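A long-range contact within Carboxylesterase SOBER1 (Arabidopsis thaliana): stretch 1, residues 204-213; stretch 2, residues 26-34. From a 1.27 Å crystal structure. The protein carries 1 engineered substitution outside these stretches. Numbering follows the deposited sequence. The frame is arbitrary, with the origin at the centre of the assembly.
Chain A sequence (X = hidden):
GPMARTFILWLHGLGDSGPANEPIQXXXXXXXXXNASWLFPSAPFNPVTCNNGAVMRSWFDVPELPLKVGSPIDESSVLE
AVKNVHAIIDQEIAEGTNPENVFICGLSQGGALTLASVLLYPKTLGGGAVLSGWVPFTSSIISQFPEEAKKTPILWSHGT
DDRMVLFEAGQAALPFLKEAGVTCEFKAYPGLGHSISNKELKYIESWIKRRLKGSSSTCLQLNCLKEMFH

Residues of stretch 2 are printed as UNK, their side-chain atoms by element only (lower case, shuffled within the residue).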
# COMPACT_ATOMS: atom_id res chain seq x y z
N ILE A 204 -8.13 10.37 0.85
CA ILE A 204 -6.78 10.09 1.34
C ILE A 204 -6.08 11.39 1.71
O ILE A 204 -5.41 11.47 2.75
CB ILE A 204 -6.00 9.27 0.29
CG1 ILE A 204 -6.62 7.88 0.14
CG2 ILE A 204 -4.52 9.18 0.68
CD1 ILE A 204 -6.25 7.19 -1.14
N GLU A 205 -6.18 12.41 0.86
CA GLU A 205 -5.56 13.70 1.18
C GLU A 205 -6.07 14.24 2.51
O GLU A 205 -5.29 14.70 3.34
CB GLU A 205 -5.84 14.71 0.07
CG GLU A 205 -5.28 16.11 0.38
CD GLU A 205 -5.49 17.09 -0.75
OE1 GLU A 205 -6.57 17.02 -1.37
OE2 GLU A 205 -4.57 17.87 -1.03
N SER A 206 -7.38 14.18 2.72
CA SER A 206 -7.95 14.67 3.98
C SER A 206 -7.42 13.87 5.17
O SER A 206 -7.19 14.43 6.24
CB SER A 206 -9.47 14.60 3.92
OG SER A 206 -9.97 15.50 2.95
N TRP A 207 -7.28 12.55 5.00
CA TRP A 207 -6.74 11.69 6.05
C TRP A 207 -5.28 12.04 6.35
O TRP A 207 -4.90 12.13 7.52
CB TRP A 207 -6.92 10.24 5.62
CG TRP A 207 -6.19 9.18 6.38
CD1 TRP A 207 -6.57 8.56 7.54
CD2 TRP A 207 -4.97 8.54 5.98
NE1 TRP A 207 -5.65 7.58 7.87
CE2 TRP A 207 -4.66 7.56 6.93
CE3 TRP A 207 -4.12 8.71 4.89
CZ2 TRP A 207 -3.52 6.75 6.83
CZ3 TRP A 207 -2.99 7.91 4.80
CH2 TRP A 207 -2.71 6.95 5.76
N ILE A 208 -4.46 12.26 5.33
CA ILE A 208 -3.09 12.71 5.57
C ILE A 208 -3.09 14.02 6.33
O ILE A 208 -2.33 14.19 7.30
CB ILE A 208 -2.31 12.81 4.25
CG1 ILE A 208 -2.14 11.42 3.63
CG2 ILE A 208 -0.95 13.43 4.50
CD1 ILE A 208 -1.49 11.42 2.25
N LYS A 209 -3.92 14.98 5.91
CA LYS A 209 -4.00 16.26 6.60
C LYS A 209 -4.36 16.09 8.06
O LYS A 209 -3.79 16.75 8.93
CB LYS A 209 -5.01 17.16 5.91
CG LYS A 209 -4.51 17.69 4.57
CD LYS A 209 -5.57 18.40 3.78
CE LYS A 209 -6.21 19.51 4.58
NZ LYS A 209 -7.10 20.34 3.70
N ARG A 210 -5.33 15.23 8.35
CA ARG A 210 -5.73 15.00 9.73
C ARG A 210 -4.61 14.36 10.53
O ARG A 210 -4.37 14.73 11.69
CB ARG A 210 -6.96 14.09 9.76
CG ARG A 210 -7.55 13.84 11.13
CD ARG A 210 -8.79 12.96 11.04
NE ARG A 210 -9.50 13.20 9.78
CZ ARG A 210 -9.62 12.33 8.78
NH1 ARG A 210 -9.12 11.10 8.87
NH2 ARG A 210 -10.27 12.69 7.68
N ARG A 211 -3.89 13.42 9.92
CA ARG A 211 -2.76 12.81 10.62
C ARG A 211 -1.70 13.85 10.93
O ARG A 211 -1.16 13.89 12.05
CB ARG A 211 -2.18 11.69 9.75
CG ARG A 211 -0.91 11.06 10.29
CD ARG A 211 -1.08 10.42 11.66
NE ARG A 211 -0.01 9.47 11.90
CZ ARG A 211 0.50 9.15 13.10
NH1 ARG A 211 0.02 9.73 14.19
NH2 ARG A 211 1.50 8.26 13.20
N LEU A 212 -1.40 14.73 9.97
CA LEU A 212 -0.41 15.78 10.19
C LEU A 212 -0.88 16.75 11.27
O LEU A 212 -0.06 17.25 12.05
CB LEU A 212 -0.15 16.54 8.89
CG LEU A 212 0.57 15.77 7.77
CD1 LEU A 212 0.61 16.60 6.51
CD2 LEU A 212 1.97 15.36 8.20
N LYS A 213 -2.18 17.05 11.29
CA LYS A 213 -2.87 17.83 12.32
C LYS A 213 -2.72 19.33 12.16
O LYS A 213 -3.72 20.04 12.04
CB LYS A 213 -2.49 17.36 13.72
CG LYS A 213 -2.76 15.89 13.90
CD LYS A 213 -2.94 15.48 15.35
CE LYS A 213 -1.94 14.42 15.85
NZ LYS A 213 -0.65 14.32 15.11
N UNK A 26 -0.96 15.52 -8.52
CA UNK A 26 -1.66 16.74 -8.92
C UNK A 26 -3.10 16.75 -8.46
O UNK A 26 -3.74 17.80 -8.56
o UNK A 26 -2.42 16.02 -11.14
c UNK A 26 -1.59 16.96 -10.44
c UNK A 26 -0.18 16.86 -10.94
N UNK A 27 -3.64 15.63 -7.99
CA UNK A 27 -4.97 15.63 -7.38
C UNK A 27 -4.93 16.04 -5.91
O UNK A 27 -5.99 16.24 -5.31
c UNK A 27 -5.88 13.87 -8.96
c UNK A 27 -6.82 14.86 -9.62
o UNK A 27 -7.82 15.26 -9.02
c UNK A 27 -5.60 14.24 -7.52
n UNK A 27 -6.49 15.28 -10.83
N UNK A 28 -3.75 16.16 -5.33
CA UNK A 28 -3.58 16.58 -3.94
C UNK A 28 -3.24 18.07 -4.02
O UNK A 28 -2.07 18.47 -4.03
c UNK A 28 -2.99 13.45 -4.10
c UNK A 28 -2.83 14.33 -3.04
c UNK A 28 -3.32 12.50 -1.53
c UNK A 28 -3.32 12.11 -3.89
c UNK A 28 -3.48 11.65 -2.60
c UNK A 28 -2.47 15.77 -3.27
c UNK A 28 -2.98 13.84 -1.75
N UNK A 29 -4.28 18.88 -4.10
CA UNK A 29 -4.18 20.30 -4.43
C UNK A 29 -4.18 21.21 -3.22
O UNK A 29 -4.10 22.44 -3.38
c UNK A 29 -5.27 19.99 -6.70
c UNK A 29 -6.41 19.76 -8.93
c UNK A 29 -6.36 20.51 -7.61
c UNK A 29 -5.32 20.70 -5.37
n UNK A 29 -5.21 20.01 -9.77
N UNK A 30 -4.24 20.67 -2.01
CA UNK A 30 -4.35 21.51 -0.83
C UNK A 30 -3.06 22.26 -0.54
O UNK A 30 -1.96 21.83 -0.89
c UNK A 30 -4.70 20.67 0.39
o UNK A 30 -3.66 19.76 0.70
N UNK A 31 -3.20 23.40 0.14
CA UNK A 31 -2.02 24.09 0.66
C UNK A 31 -1.21 23.19 1.57
O UNK A 31 0.03 23.20 1.54
c UNK A 31 -2.44 25.36 1.41
o UNK A 31 -3.08 26.27 0.54
N UNK A 32 -1.89 22.39 2.40
CA UNK A 32 -1.21 21.59 3.41
C UNK A 32 -0.30 20.54 2.80
O UNK A 32 0.72 20.20 3.40
c UNK A 32 -4.20 22.52 4.62
c UNK A 32 -2.99 21.85 5.24
o UNK A 32 -4.93 23.19 5.39
c UNK A 32 -2.25 20.90 4.31
o UNK A 32 -4.47 22.39 3.40
N UNK A 33 -0.64 20.00 1.65
CA UNK A 33 0.20 19.00 1.02
C UNK A 33 1.09 19.59 -0.07
O UNK A 33 1.84 18.85 -0.72
c UNK A 33 -1.41 17.04 1.57
c UNK A 33 -0.68 16.97 2.91
c UNK A 33 -1.67 15.65 1.05
c UNK A 33 -0.65 17.85 0.49
N UNK A 34 1.07 20.91 -0.25
CA UNK A 34 1.76 21.50 -1.40
C UNK A 34 3.27 21.29 -1.34
O UNK A 34 3.92 21.23 -2.39
c UNK A 34 1.42 22.98 -1.52
o UNK A 34 1.90 23.73 -0.42
O HOH W 1 -7.11 18.62 -3.34
O HOH W 2 -7.31 22.37 6.02

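Position 26 carries three side-chain atoms, one carbon bearing an oxygen and a second carbon. It lies out of reach of the helix, and the branch at the first carbon makes it Thr26.

Position 27 has three carbons, the third holding one oxygen and one nitrogen: an amide, hence Gln27. Its side chain stays clear of the helix, but its backbone O accepts a hydrogen bond from water 1 (3.3 Å), and the same water donates to Glu205 OE1 (2.6 Å).

Position 28 shows one carbon followed by a ring of six carbons and no heteroatom. Ring carbons come within 3.5 Å of Glu205 CB, 4.2 Å of Ile204 CG2 and 4.3 Å of Ile208 CD1; this is phenylalanine. The CA-to-CB bond of Phe28 points sideways to the helix. Ile204 CG2 meets the ring edge at Phe28 CE2, while Glu205 CB packs against Phe28 CD2. Ile208 CD1 adds a looser apolar contact, also to Phe28 CE2.

Position 29 is four carbons in a row ending in nitrogen, so Lys29. It points away from stretch 1, and its NZ turns back to bond Thr26 O at 2.9 Å. Its backbone N gives its hydrogen to water 1 (2.9 Å); although Glu205 OE2 is only 3.2 Å from Lys29 N, the angle is too poor for a hydrogen bond.

Position 30 has one carbon and one oxygen, the latter 2.7 Å from Glu205 OE2. This is Ser30, whose OG donates to that carboxylate oxygen; Ser30 N also donates to Glu205 OE2, at 3.0 Å. The same OG accepts from the backbone N of position 33 at 3.2 Å, so one small hydroxyl ties the loop both to the helix and to itself.

Position 31 again has one carbon and one oxygen, but it points away and touches nothing on the helix: Ser31.

Position 32 has three carbons, the third carrying two oxygens, one of them 3.3 Å from Lys209 NZ. A carboxylate of this length is Glu32. Its OE1 forms a salt bridge with Lys209 NZ, a weak hydrogen bond, and water 2 links Glu32 OE2 (2.6 Å) to Lys209 NZ (3.1 Å).

Position 33 holds four carbons forked at the second. One end carbon lies 3.9 Å from Ile208 CG2 and 3.8 Å from Leu212 CD1, while the other reaches Glu205 CG at 3.7 Å. This is Leu33, the first of these carbons being CD2 and the other CD1.

Position 34, one carbon and one oxygen, is Ser34; its OG bonds Ser31 O at 2.8 Å and, with Ser34 N to Ser31 O at 3.1 Å, steadies a type I turn.

The contact teaches a simple rule. A loop without regular structure can dock on a helix when a buried acid answers one backbone N and one hydroxyl of the loop: Glu205, extended with chi1 and chi2 both t, receives two donors from Ser30 and a water, while its aliphatic stem packs against Phe28 and Leu33. Apolar contacts of Phe28 and Leu33 lie beside this polar anchor, and the more exposed Lys209–Glu32 pair adds a weaker, water-assisted link.

Stretch 2 (26-34) TQFKSSELS
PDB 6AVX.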